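Local coordinates for protein purine nucleoside phosphorylase (Thermus thermophilus, PDB 1ODL) that probably catalyses the phosphate-dependent cleavage of purine nucleosides, releasing the free base and a pentose 1-phosphate, at residues A[16-21]-A[86-91]; A[199-204]-A[219-224]. One frame throughout, in Å; residues are numbered along the deposited sequence.

Contact 1. Residues A[16-21]-A[86-91]. With SO4 (sulfate ion), chain G.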
loop_
_atom_site.group_PDB
_atom_site.type_symbol
_atom_site.label_atom_id
_atom_site.label_comp_id
_atom_site.label_asym_id
_atom_site.label_seq_id
_atom_site.Cartn_x
_atom_site.Cartn_y
_atom_site.Cartn_z
ATOM N N ARG A 16 -23.299 28.829 -10.747
ATOM C CA ARG A 16 -22.039 29.270 -10.165
ATOM C C ARG A 16 -22.198 29.237 -8.652
ATOM O O ARG A 16 -23.088 29.892 -8.099
ATOM C CB ARG A 16 -21.715 30.686 -10.645
ATOM C CG ARG A 16 -21.684 30.794 -12.168
ATOM C CD ARG A 16 -21.505 32.224 -12.629
ATOM N NE ARG A 16 -21.184 32.294 -14.050
ATOM C CZ ARG A 16 -22.040 32.041 -15.034
ATOM N NH1 ARG A 16 -21.639 32.131 -16.295
ATOM N NH2 ARG A 16 -23.298 31.712 -14.763
ATOM N N VAL A 17 -21.322 28.484 -7.992
ATOM C CA VAL A 17 -21.378 28.310 -6.547
ATOM C C VAL A 17 -20.032 28.510 -5.861
ATOM O O VAL A 17 -19.011 28.035 -6.347
ATOM C CB VAL A 17 -21.872 26.881 -6.213
ATOM C CG1 VAL A 17 -22.016 26.697 -4.712
ATOM C CG2 VAL A 17 -23.188 26.614 -6.927
ATOM N N LEU A 18 -20.034 29.232 -4.742
ATOM C CA LEU A 18 -18.815 29.433 -3.961
ATOM C C LEU A 18 -18.957 28.438 -2.822
ATOM O O LEU A 18 -20.044 28.293 -2.260
ATOM C CB LEU A 18 -18.717 30.852 -3.388
ATOM C CG LEU A 18 -18.535 32.038 -4.339
ATOM C CD1 LEU A 18 -18.024 33.225 -3.530
ATOM C CD2 LEU A 18 -17.545 31.715 -5.445
ATOM N N LEU A 19 -17.869 27.751 -2.486
ATOM C CA LEU A 19 -17.915 26.745 -1.438
ATOM C C LEU A 19 -17.053 27.014 -0.204
ATOM O O LEU A 19 -15.905 26.574 -0.124
ATOM C CB LEU A 19 -17.538 25.380 -2.023
ATOM C CG LEU A 19 -18.419 24.832 -3.150
ATOM C CD1 LEU A 19 -17.797 23.568 -3.696
ATOM C CD2 LEU A 19 -19.823 24.554 -2.642
ATOM N N PRO A 20 -17.593 27.761 0.769
ATOM C CA PRO A 20 -16.814 28.031 1.985
ATOM C C PRO A 20 -17.026 26.838 2.921
ATOM O O PRO A 20 -18.071 26.183 2.863
ATOM C CB PRO A 20 -17.454 29.309 2.523
ATOM C CG PRO A 20 -18.903 29.135 2.136
ATOM C CD PRO A 20 -18.797 28.615 0.708
ATOM N N GLY A 21 -16.048 26.544 3.774
ATOM C CA GLY A 21 -16.203 25.420 4.688
ATOM C C GLY A 21 -17.007 25.781 5.930
ATOM O O GLY A 21 -17.723 24.946 6.495
ATOM N N VAL A 86 -16.361 26.950 -6.949
ATOM C CA VAL A 86 -15.078 27.434 -6.459
ATOM C C VAL A 86 -15.011 27.486 -4.942
ATOM O O VAL A 86 -15.801 28.181 -4.296
ATOM C CB VAL A 86 -14.760 28.851 -6.989
ATOM C CG1 VAL A 86 -13.427 29.313 -6.437
ATOM C CG2 VAL A 86 -14.734 28.850 -8.507
ATOM N N ARG A 87 -14.059 26.755 -4.372
ATOM C CA ARG A 87 -13.899 26.751 -2.935
ATOM C C ARG A 87 -13.209 28.022 -2.482
ATOM O O ARG A 87 -12.212 28.450 -3.071
ATOM C CB ARG A 87 -13.087 25.530 -2.473
ATOM C CG ARG A 87 -12.588 25.624 -1.023
ATOM C CD ARG A 87 -12.016 24.298 -0.500
ATOM N NE ARG A 87 -11.078 24.531 0.588
ATOM C CZ ARG A 87 -11.409 24.956 1.805
ATOM N NH1 ARG A 87 -12.678 25.190 2.124
ATOM N NH2 ARG A 87 -10.455 25.190 2.696
ATOM N N VAL A 88 -13.775 28.643 -1.454
ATOM C CA VAL A 88 -13.203 29.842 -0.862
ATOM C C VAL A 88 -13.016 29.488 0.609
ATOM O O VAL A 88 -13.975 29.463 1.381
ATOM C CB VAL A 88 -14.137 31.067 -1.008
ATOM C CG1 VAL A 88 -14.063 31.613 -2.443
ATOM C CG2 VAL A 88 -15.567 30.688 -0.658
ATOM N N GLY A 89 -11.786 29.173 0.996
ATOM C CA GLY A 89 -11.553 28.803 2.380
ATOM C C GLY A 89 -10.246 29.296 2.952
ATOM O O GLY A 89 -9.648 30.233 2.427
ATOM N N THR A 90 -9.806 28.672 4.041
ATOM C CA THR A 90 -8.554 29.055 4.678
ATOM C C THR A 90 -7.601 27.869 4.687
ATOM O O THR A 90 -8.008 26.735 4.432
ATOM C CB THR A 90 -8.790 29.539 6.130
ATOM O OG1 THR A 90 -9.440 28.507 6.886
ATOM C CG2 THR A 90 -9.679 30.782 6.132
ATOM N N ALA A 91 -6.331 28.136 4.972
ATOM C CA ALA A 91 -5.325 27.083 5.014
ATOM C C ALA A 91 -4.168 27.471 5.925
ATOM O O ALA A 91 -3.921 28.655 6.159
ATOM C CB ALA A 91 -4.807 26.795 3.599
HETATM S S SO4 G . -12.584 26.749 5.670
HETATM O O1 SO4 G . -11.304 26.304 5.095
HETATM O O2 SO4 G . -13.489 27.180 4.587
HETATM O O3 SO4 G . -12.330 27.888 6.578
HETATM O O4 SO4 G . -13.206 25.629 6.410
HETATM O O HOH W 1 -15.147 24.259 1.249
#
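V86 pairs with L18 in parallel register: its N-H gives V17 O a nearly linear bond (N to O 2.9 Å), and its O takes the N-H of L19 (O to N 2.8 Å). A branched residue suits this buried strand, and V86 CB meets L18 CD2 on the apolar face. R87 turns to the other face. With CG anti to the backbone N (chi1 166°) and the chain extended as far as NE, its guanidinium reaches the sulfate, NH2 donating to O1 (2.8 Å) and NH1 more loosely to O2. A water joins R87 NH1 to L19 O, which also accepts a long bond from V88 N. V88 CG2 lies beside P20 CB (3.9 Å). G89 matters for its bareness, since a side chain would run into R87 NH1. T90 grips the sulfate twice, from N to O1 and from OG1 to O3, while G21 N binds O2 (2.8 Å). The anion, probably from the crystallisation liquor, is consistent with a phosphate site, completed by R25 and by R44 of the second subunit. Strand 16-19 lies between strands 56-61 and 84-93, with helix 214-232 against L18, V86 and V88, and helix 23-33 against P20.

Contact 2. Residues A[199-204]-A[219-224]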
loop_
_atom_site.group_PDB
_atom_site.type_symbol
_atom_site.label_atom_id
_atom_site.label_comp_id
_atom_site.label_asym_id
_atom_site.label_seq_id
_atom_site.Cartn_x
_atom_site.Cartn_y
_atom_site.Cartn_z
ATOM N N ILE A 199 -9.479 28.878 -4.067
ATOM C CA ILE A 199 -8.609 29.983 -3.722
ATOM C C ILE A 199 -8.652 29.988 -2.199
ATOM O O ILE A 199 -9.701 29.745 -1.601
ATOM C CB ILE A 199 -9.118 31.318 -4.308
ATOM C CG1 ILE A 199 -8.164 32.446 -3.912
ATOM C CG2 ILE A 199 -10.534 31.589 -3.849
ATOM C CD1 ILE A 199 -8.482 33.780 -4.538
ATOM N N LEU A 200 -7.513 30.242 -1.572
ATOM C CA LEU A 200 -7.449 30.205 -0.120
ATOM C C LEU A 200 -6.789 31.422 0.509
ATOM O O LEU A 200 -5.997 32.111 -0.121
ATOM C CB LEU A 200 -6.685 28.949 0.300
ATOM C CG LEU A 200 -7.233 27.666 -0.318
ATOM C CD1 LEU A 200 -6.103 26.833 -0.866
ATOM C CD2 LEU A 200 -8.019 26.902 0.720
ATOM N N ALA A 201 -7.127 31.669 1.769
ATOM C CA ALA A 201 -6.546 32.772 2.518
ATOM C C ALA A 201 -5.802 32.127 3.673
ATOM O O ALA A 201 -6.384 31.363 4.440
ATOM C CB ALA A 201 -7.640 33.696 3.047
ATOM N N VAL A 202 -4.511 32.407 3.779
ATOM C CA VAL A 202 -3.715 31.836 4.856
ATOM C C VAL A 202 -4.196 32.419 6.189
ATOM O O VAL A 202 -4.227 33.635 6.373
ATOM C CB VAL A 202 -2.220 32.145 4.660
ATOM C CG1 VAL A 202 -1.416 31.563 5.801
ATOM C CG2 VAL A 202 -1.750 31.569 3.333
ATOM N N SER A 203 -4.587 31.547 7.109
ATOM C CA SER A 203 -5.072 31.999 8.406
ATOM C C SER A 203 -4.056 31.769 9.517
ATOM O O SER A 203 -4.245 32.237 10.640
ATOM C CB SER A 203 -6.385 31.289 8.748
ATOM O OG SER A 203 -6.223 29.883 8.679
ATOM N N ASN A 204 -2.976 31.059 9.201
ATOM C CA ASN A 204 -1.942 30.764 10.189
ATOM C C ASN A 204 -0.806 29.935 9.603
ATOM O O ASN A 204 -0.967 29.270 8.579
ATOM C CB ASN A 204 -2.544 29.972 11.345
ATOM C CG ASN A 204 -3.144 28.654 10.886
ATOM O OD1 ASN A 204 -4.138 28.635 10.160
ATOM N ND2 ASN A 204 -2.535 27.546 11.294
ATOM N N GLU A 219 -9.454 40.854 5.926
ATOM C CA GLU A 219 -9.150 41.539 4.673
ATOM C C GLU A 219 -8.764 40.514 3.610
ATOM O O GLU A 219 -9.156 40.631 2.444
ATOM C CB GLU A 219 -8.012 42.549 4.856
ATOM C CG GLU A 219 -7.511 43.160 3.546
ATOM C CD GLU A 219 -8.622 43.800 2.716
ATOM O OE1 GLU A 219 -8.351 44.204 1.563
ATOM O OE2 GLU A 219 -9.763 43.905 3.210
ATOM N N GLY A 220 -7.998 39.508 4.021
ATOM C CA GLY A 220 -7.591 38.473 3.093
ATOM C C GLY A 220 -8.802 37.694 2.619
ATOM O O GLY A 220 -8.949 37.417 1.432
ATOM N N VAL A 221 -9.675 37.335 3.556
ATOM C CA VAL A 221 -10.885 36.601 3.217
ATOM C C VAL A 221 -11.761 37.442 2.286
ATOM O O VAL A 221 -12.322 36.920 1.329
ATOM C CB VAL A 221 -11.675 36.222 4.492
ATOM C CG1 VAL A 221 -13.060 35.691 4.129
ATOM C CG2 VAL A 221 -10.903 35.169 5.266
ATOM N N ARG A 222 -11.866 38.741 2.559
ATOM C CA ARG A 222 -12.670 39.625 1.718
ATOM C C ARG A 222 -12.102 39.671 0.307
ATOM O O ARG A 222 -12.851 39.707 -0.669
ATOM C CB ARG A 222 -12.694 41.048 2.280
ATOM C CG ARG A 222 -13.576 41.994 1.482
ATOM C CD ARG A 222 -13.313 43.456 1.831
ATOM N NE ARG A 222 -12.046 43.961 1.293
ATOM C CZ ARG A 222 -11.769 44.083 -0.005
ATOM N NH1 ARG A 222 -12.668 43.735 -0.919
ATOM N NH2 ARG A 222 -10.592 44.565 -0.391
ATOM N N ARG A 223 -10.776 39.677 0.204
ATOM C CA ARG A 223 -10.097 39.723 -1.093
ATOM C C ARG A 223 -10.267 38.421 -1.861
ATOM O O ARG A 223 -10.507 38.422 -3.071
ATOM C CB ARG A 223 -8.608 40.004 -0.899
ATOM C CG ARG A 223 -8.301 41.416 -0.443
ATOM C CD ARG A 223 -6.811 41.603 -0.281
ATOM N NE ARG A 223 -6.451 43.006 -0.115
ATOM C CZ ARG A 223 -5.203 43.463 -0.158
ATOM N NH1 ARG A 223 -4.194 42.625 -0.360
ATOM N NH2 ARG A 223 -4.966 44.760 -0.008
ATOM N N MET A 224 -10.129 37.310 -1.146
ATOM C CA MET A 224 -10.283 35.986 -1.729
ATOM C C MET A 224 -11.668 35.858 -2.357
ATOM O O MET A 224 -11.817 35.375 -3.482
ATOM C CB MET A 224 -10.109 34.930 -0.638
ATOM C CG MET A 224 -10.801 33.621 -0.926
ATOM S SD MET A 224 -10.500 32.435 0.362
ATOM C CE MET A 224 -11.553 33.075 1.659
#
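Strand 199-204 and helix 219-224 run almost exactly antiparallel (177°), their axes coming within 7.9 Å. Such a close approach is helped by small residues where A201 CA lies 5.8 Å from G220 CA; a side chain on G220 would point at the strand. A201 CB fits against the helix backbone and V221 CG2, and at 4.1 Å it also meets the sulfur of M224. M224 carries most of the helix side. A chi1 of 155° swings CG away from the backbone N, the extended CG-SD part carries SD to the strand backbone, 3.4 Å from I199 O, and the bend at chi3 (74°) then turns CE toward A201 CB. The I199 and M224 side chains run alongside one another from opposing directions, I199 CG2 packing on M224 CG (3.6 Å) while I199 CD1 lies near the M224 backbone. An alanine in place of I199 has no CG2 or CD1 to lie on M224, which would probably leave a gap beside M224 CG and let the thioether chain turn more freely. On the helix side remote from the strand, E219 is held by R222 side-on through NE and NH2, and by R223 NE (2.8 Å from E219 OE1), a salt-bridge network suited to the partly exposed surface. This is the packing of a helix on a sheet in an alpha/beta fold, the helix following its strand and returning antiparallel across it.

The two contacts are neighbours in the core, their centres about 11 Å apart, and both segments of contact 1 come earlier in the chain than those of contact 2. They share one mixed sheet, in which strand 84-93 runs parallel between strands 16-19 and 195-205; probable backbone hydrogen bonds, R87 O to I199 N and G89 O to A201 N, join them directly. Helix 214-232 spans both, its 219-224 part lying on strand 195-205 and its later turns reaching contact 1. The sheet is thus backed by apolar packing near the place where the sulfate binds, and the helix that closes the chain covers strands that lie far apart in the sequence.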